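Local coordinates for particle-associated lyase (Acinetobacter bacteriophage AP22, PDB 4Y9V), which probably degrades the capsular polysaccharide of Acinetobacter baumannii, acting as a lyase in the trimeric tailspike of the phage, at residues V419-G423 with V455-V461; L468-A472 with V491-N496; I486-D492 with N516-M522. All blocks are in the same frame, centred on the assembly; numbering follows the deposited sequence.

Contact 1 (V419-G423 with V455-V461); sequences VKLDG and VHITGGV
Two successive coils of a parallel beta-helix, the pectin lyase-like fold, stack here strand on strand: 419-422 runs beside 455-458 in the same direction, the axes 4.7 Å apart and 1° from parallel. Val419 pairs with Val455, Lys420 with His456, Leu421 with Ile457 and Asp422 with Thr458, at CA-CA distances of 4.7-4.9 Å. The hydrogen bonds alternate in the parallel manner: His456 N to Val419 O (2.8 Å), Leu421 N to His456 O (2.8 Å), Thr458 N to Leu421 O (3.0 Å) and Gly423 N to Thr458 O (2.9 Å).

Val419, Leu421, Val455 and Ile457 face the interior of the helix, where branched apolar side chains fill space against strands 435-441 and 470-476. Leu421 (t, t) sends CD2 to within 3.9 Å of Val461 CG2. The other face carries Lys420, Asp422, His456 and Thr458. There Lys420, extended with every chi near t, lays CE 3.6 Å from His456 ND1, and NZ makes a weak hydrogen bond to Gly460 O of the second subunit.

Past the strands both segments turn at glycines with positive phi: Gly423 (75/180), Gly459 (79/14) and Gly460 (73/27). A beta carbon on Gly459 would point at 419-423 and clash with Asp422 OD1 and Gly423 N (about 2.2 and 2.6 Å from its ideal position); as it is, Gly459 CA packs 3.4 Å from Asp422 OD1.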
# COMPACT_ATOMS: atom_id res chain seq x y z
N VAL A 419 -10.02 -3.47 -17.12
CA VAL A 419 -10.30 -2.61 -15.97
C VAL A 419 -10.51 -3.51 -14.76
O VAL A 419 -11.40 -4.38 -14.83
CB VAL A 419 -11.54 -1.73 -16.20
CG1 VAL A 419 -11.83 -0.90 -14.94
CG2 VAL A 419 -11.36 -0.83 -17.41
N LYS A 420 -9.77 -3.27 -13.71
CA LYS A 420 -9.80 -4.11 -12.51
C LYS A 420 -10.10 -3.23 -11.29
O LYS A 420 -9.21 -2.58 -10.77
CB LYS A 420 -8.49 -4.88 -12.30
CG LYS A 420 -8.57 -6.06 -11.36
CD LYS A 420 -7.35 -7.00 -11.40
CE LYS A 420 -7.57 -8.25 -10.60
NZ LYS A 420 -6.38 -9.13 -10.72
N LEU A 421 -11.39 -3.21 -10.87
CA LEU A 421 -11.86 -2.38 -9.75
C LEU A 421 -12.05 -3.36 -8.60
O LEU A 421 -12.94 -4.19 -8.63
CB LEU A 421 -13.13 -1.65 -10.17
CG LEU A 421 -13.57 -0.51 -9.24
CD1 LEU A 421 -14.71 0.26 -9.92
CD2 LEU A 421 -14.00 -0.96 -7.85
N ASP A 422 -11.16 -3.25 -7.62
CA ASP A 422 -11.02 -4.21 -6.53
C ASP A 422 -11.19 -3.48 -5.21
O ASP A 422 -10.28 -2.77 -4.76
CB ASP A 422 -9.66 -4.88 -6.63
CG ASP A 422 -9.33 -5.89 -5.61
OD1 ASP A 422 -10.21 -6.33 -4.86
OD2 ASP A 422 -8.09 -6.27 -5.54
N GLY A 423 -12.36 -3.62 -4.60
CA GLY A 423 -12.65 -3.00 -3.35
C GLY A 423 -12.92 -1.50 -3.47
O GLY A 423 -12.87 -0.91 -4.52
N VAL A 455 -13.34 -6.72 -17.96
CA VAL A 455 -13.67 -5.92 -16.78
C VAL A 455 -13.79 -6.86 -15.61
O VAL A 455 -14.40 -7.93 -15.72
CB VAL A 455 -15.00 -5.12 -16.99
CG1 VAL A 455 -15.39 -4.38 -15.72
CG2 VAL A 455 -14.88 -4.16 -18.17
N HIS A 456 -13.19 -6.48 -14.47
CA HIS A 456 -13.14 -7.33 -13.27
C HIS A 456 -13.46 -6.44 -12.10
O HIS A 456 -12.65 -5.57 -11.74
CB HIS A 456 -11.74 -7.96 -13.20
CG HIS A 456 -11.57 -9.03 -12.16
ND1 HIS A 456 -10.43 -9.81 -12.19
CD2 HIS A 456 -12.36 -9.49 -11.18
CE1 HIS A 456 -10.55 -10.68 -11.20
NE2 HIS A 456 -11.70 -10.53 -10.55
N ILE A 457 -14.64 -6.61 -11.51
CA ILE A 457 -15.13 -5.82 -10.39
C ILE A 457 -15.38 -6.78 -9.22
O ILE A 457 -16.13 -7.73 -9.35
CB ILE A 457 -16.41 -5.03 -10.72
CG1 ILE A 457 -16.26 -4.18 -11.97
CG2 ILE A 457 -16.81 -4.21 -9.53
CD1 ILE A 457 -17.50 -3.43 -12.39
N THR A 458 -14.66 -6.55 -8.12
CA THR A 458 -14.57 -7.55 -7.07
C THR A 458 -14.18 -6.88 -5.75
O THR A 458 -14.13 -5.65 -5.65
CB THR A 458 -13.58 -8.64 -7.54
OG1 THR A 458 -13.71 -9.78 -6.68
CG2 THR A 458 -12.14 -8.17 -7.58
N GLY A 459 -13.87 -7.71 -4.75
CA GLY A 459 -13.26 -7.18 -3.55
C GLY A 459 -14.18 -6.52 -2.57
O GLY A 459 -13.73 -5.80 -1.69
N GLY A 460 -15.51 -6.73 -2.73
CA GLY A 460 -16.43 -6.18 -1.75
C GLY A 460 -16.59 -4.68 -1.85
O GLY A 460 -16.93 -4.03 -0.86
N VAL A 461 -16.39 -4.13 -3.04
CA VAL A 461 -16.65 -2.72 -3.27
C VAL A 461 -18.11 -2.42 -2.96
O VAL A 461 -19.02 -3.16 -3.39
CB VAL A 461 -16.27 -2.32 -4.71
CG1 VAL A 461 -16.96 -3.16 -5.79
CG2 VAL A 461 -16.54 -0.82 -4.94

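Contact 2 (L468-A472 with V491-N496); sequences LRHWA and VDDVVN
Across the interior of the beta-helix, the corner at Trp471, where the chain enters the face formed by strand 470-476, meets the bend of 491-496. The backbones stay apart, CA-CA being 7.4 Å for Trp471 and Val491 and 8.7 Å for Leu468 and Asn496, so side chains span the gap.

The aromatic contact dominates. Trp471 has helical backbone angles (-82/-49), and its rotamer (chi1 m, chi2 91°) aims the indole at the bend. Val494 (chi1 m) lies over one ring face in a CH-pi contact, its CB 3.8 Å from the centroid of the six-membered ring and 15° off the normal. The ring edge is turned to the chain beyond: Val495 O is 4.3 Å from Trp471 CZ2, and the amide of Asn496 also comes up there.

Aliphatic contacts continue the line. Val491 (chi1 t) touches Trp471 CB with CG1 and Ala472 CB with CG2, both at 3.9 Å; alanine suits a place where a larger group would crowd the valine. Leu468 (t, p) reaches the end of Asn496.

Ile457 and Val461 also pack on Trp471. With a flat indole filling the interior of the coil, the two faces cohere chiefly through dispersion and shape, not through backbone pairing.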
# COMPACT_ATOMS: atom_id res chain seq x y z
N LEU A 468 -28.97 2.56 -9.54
CA LEU A 468 -27.81 2.22 -10.37
C LEU A 468 -28.30 1.37 -11.51
O LEU A 468 -28.98 0.37 -11.28
CB LEU A 468 -26.77 1.47 -9.51
CG LEU A 468 -25.52 1.01 -10.28
CD1 LEU A 468 -24.69 2.17 -10.78
CD2 LEU A 468 -24.66 0.10 -9.38
N ARG A 469 -27.93 1.72 -12.75
CA ARG A 469 -28.32 0.90 -13.88
C ARG A 469 -27.42 -0.32 -14.05
O ARG A 469 -27.93 -1.42 -14.29
CB ARG A 469 -28.36 1.70 -15.19
CG ARG A 469 -28.93 0.95 -16.35
CD ARG A 469 -28.79 1.68 -17.73
NE ARG A 469 -27.43 1.38 -18.38
CZ ARG A 469 -27.34 1.53 -19.68
NH1 ARG A 469 -28.11 1.95 -20.77
NH2 ARG A 469 -26.09 1.19 -20.09
N HIS A 470 -26.10 -0.14 -13.98
CA HIS A 470 -25.19 -1.26 -14.22
C HIS A 470 -23.89 -1.09 -13.47
O HIS A 470 -23.39 0.02 -13.29
CB HIS A 470 -24.92 -1.50 -15.70
CG HIS A 470 -24.11 -0.45 -16.40
ND1 HIS A 470 -24.69 0.56 -17.12
CD2 HIS A 470 -22.77 -0.29 -16.45
CE1 HIS A 470 -23.67 1.29 -17.59
NE2 HIS A 470 -22.51 0.82 -17.21
N TRP A 471 -23.30 -2.24 -13.13
CA TRP A 471 -21.91 -2.30 -12.67
C TRP A 471 -20.93 -2.29 -13.85
O TRP A 471 -19.97 -1.52 -13.82
CB TRP A 471 -21.69 -3.51 -11.75
CG TRP A 471 -22.21 -3.27 -10.35
CD1 TRP A 471 -23.45 -3.55 -9.86
CD2 TRP A 471 -21.47 -2.67 -9.30
NE1 TRP A 471 -23.53 -3.16 -8.54
CE2 TRP A 471 -22.32 -2.61 -8.16
CE3 TRP A 471 -20.16 -2.18 -9.18
CZ2 TRP A 471 -21.91 -2.09 -6.94
CZ3 TRP A 471 -19.75 -1.67 -7.95
CH2 TRP A 471 -20.61 -1.62 -6.85
N ALA A 472 -21.13 -3.13 -14.86
CA ALA A 472 -20.22 -3.21 -16.00
C ALA A 472 -20.99 -3.21 -17.32
O ALA A 472 -21.98 -3.93 -17.46
CB ALA A 472 -19.37 -4.48 -15.93
N VAL A 491 -18.07 -9.75 -12.27
CA VAL A 491 -18.68 -8.84 -11.28
C VAL A 491 -19.20 -9.77 -10.19
O VAL A 491 -20.36 -10.19 -10.22
CB VAL A 491 -19.77 -7.95 -11.87
CG1 VAL A 491 -20.28 -6.99 -10.80
CG2 VAL A 491 -19.28 -7.18 -13.10
N ASP A 492 -18.30 -10.14 -9.26
CA ASP A 492 -18.56 -11.30 -8.39
C ASP A 492 -18.72 -10.95 -6.90
O ASP A 492 -19.17 -11.84 -6.16
CB ASP A 492 -17.51 -12.37 -8.56
CG ASP A 492 -16.12 -11.95 -8.13
OD1 ASP A 492 -15.90 -10.78 -7.85
OD2 ASP A 492 -15.23 -12.86 -8.08
N ASP A 493 -18.40 -9.75 -6.48
CA ASP A 493 -18.38 -9.42 -5.05
C ASP A 493 -18.49 -7.89 -4.93
O ASP A 493 -17.50 -7.19 -4.81
CB ASP A 493 -17.15 -9.93 -4.36
CG ASP A 493 -17.12 -9.70 -2.87
OD1 ASP A 493 -18.13 -9.21 -2.28
OD2 ASP A 493 -16.04 -10.03 -2.27
N VAL A 494 -19.74 -7.43 -5.01
CA VAL A 494 -20.10 -6.03 -4.92
C VAL A 494 -21.26 -5.93 -3.92
O VAL A 494 -21.98 -6.91 -3.72
CB VAL A 494 -20.52 -5.44 -6.29
CG1 VAL A 494 -19.40 -5.60 -7.31
CG2 VAL A 494 -21.82 -6.03 -6.81
N VAL A 495 -21.44 -4.72 -3.36
CA VAL A 495 -22.46 -4.45 -2.37
C VAL A 495 -23.21 -3.17 -2.75
O VAL A 495 -22.64 -2.09 -2.74
CB VAL A 495 -21.84 -4.33 -0.95
CG1 VAL A 495 -22.96 -4.21 0.08
CG2 VAL A 495 -20.89 -5.48 -0.63
N ASN A 496 -24.50 -3.24 -3.11
CA ASN A 496 -25.36 -2.05 -3.15
C ASN A 496 -26.04 -1.95 -1.78
O ASN A 496 -26.83 -2.82 -1.41
CB ASN A 496 -26.40 -2.12 -4.25
CG ASN A 496 -25.80 -1.73 -5.58
OD1 ASN A 496 -25.75 -0.43 -5.83
ND2 ASN A 496 -25.33 -2.57 -6.37

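Contact 3 (I486-D492 with N516-M522); sequences IGYIIVD and NVKTRQM
Strand 488-491 pairs in parallel with 518-522 (axes 4.7 Å apart, 6°), extending the beta-helix ladder from Tyr488-Lys518 to Val491-Gln521. Ile489 N to Lys518 O (3.1 Å), Arg520 N to Ile489 O (3.0 Å), Val491 N to Arg520 O (2.9 Å) and Met522 N to Val491 O (2.9 Å) join them.

Side chains sort by face. Ile489 (m, t), Val491 (t), Thr519 (p) and Gln521 (m, t) share one; Gln521 bends so that NE2 donates to Thr519 OG1 (2.9 Å), satisfying polar groups in a buried place. On the other, Ile490 (m, t) brings CG1 4.0 Å from Arg520 CB. Arg520 stays extended (m, t, t), long enough for NH2 to reach Ile625 O of its own chain and Val494 O of the second subunit. Water, modelled at two alternative sites, links its NH1 to OD2 of Asp492, whose OD1 is hydrogen-bonded to Thr458 OG1.

Strand 453-458 flanks 488-491 within the sheet, 470-476 covers Ile489 and Val491, and strand 613-623 packs on Thr519 and Gln521.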
# COMPACT_ATOMS: atom_id res chain seq x y z
N ILE A 486 -14.73 -9.06 -26.16
CA ILE A 486 -14.61 -9.11 -24.72
C ILE A 486 -14.07 -10.47 -24.37
O ILE A 486 -14.62 -11.50 -24.81
CB ILE A 486 -15.97 -8.85 -24.03
CG1 ILE A 486 -16.46 -7.43 -24.32
CG2 ILE A 486 -15.91 -9.17 -22.55
CD1 ILE A 486 -17.92 -7.24 -24.02
N GLY A 487 -13.02 -10.53 -23.54
CA GLY A 487 -12.52 -11.79 -23.05
C GLY A 487 -13.39 -12.30 -21.91
O GLY A 487 -14.10 -13.29 -22.00
N TYR A 488 -13.35 -11.54 -20.81
CA TYR A 488 -14.17 -11.86 -19.67
C TYR A 488 -14.64 -10.59 -18.98
O TYR A 488 -14.00 -9.55 -18.99
CB TYR A 488 -13.42 -12.76 -18.65
CG TYR A 488 -12.16 -12.16 -18.08
CD1 TYR A 488 -10.94 -12.27 -18.75
CD2 TYR A 488 -12.17 -11.47 -16.90
CE1 TYR A 488 -9.79 -11.72 -18.27
CE2 TYR A 488 -11.00 -10.92 -16.36
CZ TYR A 488 -9.83 -11.05 -17.05
OH TYR A 488 -8.65 -10.53 -16.57
N ILE A 489 -15.82 -10.74 -18.33
CA ILE A 489 -16.31 -9.76 -17.38
C ILE A 489 -16.67 -10.51 -16.10
O ILE A 489 -17.49 -11.43 -16.12
CB ILE A 489 -17.48 -8.91 -17.89
CG1 ILE A 489 -17.09 -8.12 -19.15
CG2 ILE A 489 -17.99 -8.00 -16.77
CD1 ILE A 489 -18.23 -7.41 -19.82
N ILE A 490 -16.03 -10.11 -15.00
CA ILE A 490 -16.31 -10.66 -13.68
C ILE A 490 -16.88 -9.53 -12.82
O ILE A 490 -16.26 -8.48 -12.71
CB ILE A 490 -15.02 -11.21 -13.04
CG1 ILE A 490 -14.51 -12.41 -13.84
CG2 ILE A 490 -15.21 -11.52 -11.58
CD1 ILE A 490 -13.10 -12.85 -13.43
N VAL A 491 -18.07 -9.75 -12.27
CA VAL A 491 -18.68 -8.84 -11.28
C VAL A 491 -19.20 -9.77 -10.19
O VAL A 491 -20.36 -10.19 -10.22
CB VAL A 491 -19.77 -7.95 -11.87
CG1 VAL A 491 -20.28 -6.99 -10.80
CG2 VAL A 491 -19.28 -7.18 -13.10
N ASP A 492 -18.30 -10.14 -9.26
CA ASP A 492 -18.56 -11.30 -8.39
C ASP A 492 -18.72 -10.95 -6.90
O ASP A 492 -19.17 -11.84 -6.16
CB ASP A 492 -17.51 -12.37 -8.56
CG ASP A 492 -16.12 -11.95 -8.13
OD1 ASP A 492 -15.90 -10.78 -7.85
OD2 ASP A 492 -15.23 -12.86 -8.08
N ASN A 516 -18.51 -15.78 -27.68
CA ASN A 516 -17.33 -16.25 -26.92
C ASN A 516 -17.06 -15.59 -25.58
O ASN A 516 -16.05 -15.90 -24.97
CB ASN A 516 -16.14 -16.15 -27.87
CG ASN A 516 -16.29 -17.21 -28.97
OD1 ASN A 516 -16.59 -18.41 -28.76
ND2 ASN A 516 -16.05 -16.68 -30.17
N VAL A 517 -17.93 -14.69 -25.16
CA VAL A 517 -17.72 -13.92 -23.94
C VAL A 517 -17.97 -14.78 -22.73
O VAL A 517 -18.96 -15.51 -22.69
CB VAL A 517 -18.67 -12.70 -23.92
CG1 VAL A 517 -18.55 -11.94 -22.61
CG2 VAL A 517 -18.38 -11.80 -25.11
N LYS A 518 -17.08 -14.71 -21.74
CA LYS A 518 -17.23 -15.49 -20.51
C LYS A 518 -17.36 -14.54 -19.33
O LYS A 518 -16.63 -13.56 -19.22
CB LYS A 518 -16.08 -16.46 -20.38
CG LYS A 518 -16.09 -17.49 -21.53
CD LYS A 518 -14.88 -18.39 -21.58
CE LYS A 518 -15.14 -19.49 -22.59
NZ LYS A 518 -15.41 -19.00 -23.98
N THR A 519 -18.26 -14.88 -18.42
CA THR A 519 -18.52 -14.03 -17.27
C THR A 519 -18.56 -14.82 -15.99
O THR A 519 -18.83 -16.00 -15.95
CB THR A 519 -19.83 -13.23 -17.44
OG1 THR A 519 -20.95 -14.06 -17.25
CG2 THR A 519 -19.87 -12.47 -18.74
N ARG A 520 -18.31 -14.09 -14.88
CA ARG A 520 -18.69 -14.52 -13.55
C ARG A 520 -19.58 -13.43 -13.00
O ARG A 520 -19.20 -12.26 -13.02
CB ARG A 520 -17.51 -14.76 -12.63
CG ARG A 520 -16.58 -15.85 -12.99
CD ARG A 520 -15.41 -15.96 -12.04
NE ARG A 520 -14.53 -17.04 -12.43
CZ ARG A 520 -13.36 -17.34 -11.86
NH1 ARG A 520 -12.96 -16.65 -10.86
NH2 ARG A 520 -12.61 -18.31 -12.34
N GLN A 521 -20.78 -13.79 -12.55
CA GLN A 521 -21.75 -12.84 -12.04
C GLN A 521 -22.21 -13.32 -10.67
O GLN A 521 -22.57 -14.48 -10.49
CB GLN A 521 -22.93 -12.68 -13.02
CG GLN A 521 -22.44 -12.25 -14.41
CD GLN A 521 -23.54 -11.98 -15.41
OE1 GLN A 521 -24.52 -11.28 -15.12
NE2 GLN A 521 -23.36 -12.51 -16.61
N MET A 522 -22.17 -12.38 -9.73
CA MET A 522 -22.34 -12.62 -8.30
C MET A 522 -23.53 -13.52 -8.00
O MET A 522 -24.64 -13.30 -8.47
CB MET A 522 -22.51 -11.28 -7.56
CG MET A 522 -22.50 -11.45 -6.05
SD MET A 522 -22.34 -9.89 -5.15
CE MET A 522 -23.92 -9.12 -5.54
O HOH W 1 -13.74 -14.96 -24.10
O HOH W 2 -14.13 -15.34 -8.87
O HOH W 3 -14.78 -15.39 -8.48

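In the fold
The three contacts follow one stack of rungs. Contacts 1 and 3 (centres 12 Å apart) are joined because strands 453-458 and 486-496 are neighbours in the sheet: Ile457 N lies 2.8 Å from Ile490 O, a probable hydrogen bond. Contact 2, centred 9 Å from contact 1, crosses the interior of the same rungs, with Ile457 CD1 3.4 Å from Trp471 O; it shares Val491 and Asp492 with contact 3, 12 Å away. Asp492 OD1 lies 2.7 Å from Thr458 OG1, probably hydrogen-bonded. Residues of all three meet neighbouring subunits. None belongs to the glycan pocket, whose residues, Arg166 to His337, come earlier in the chain; a sodium ion is bound near Gly459.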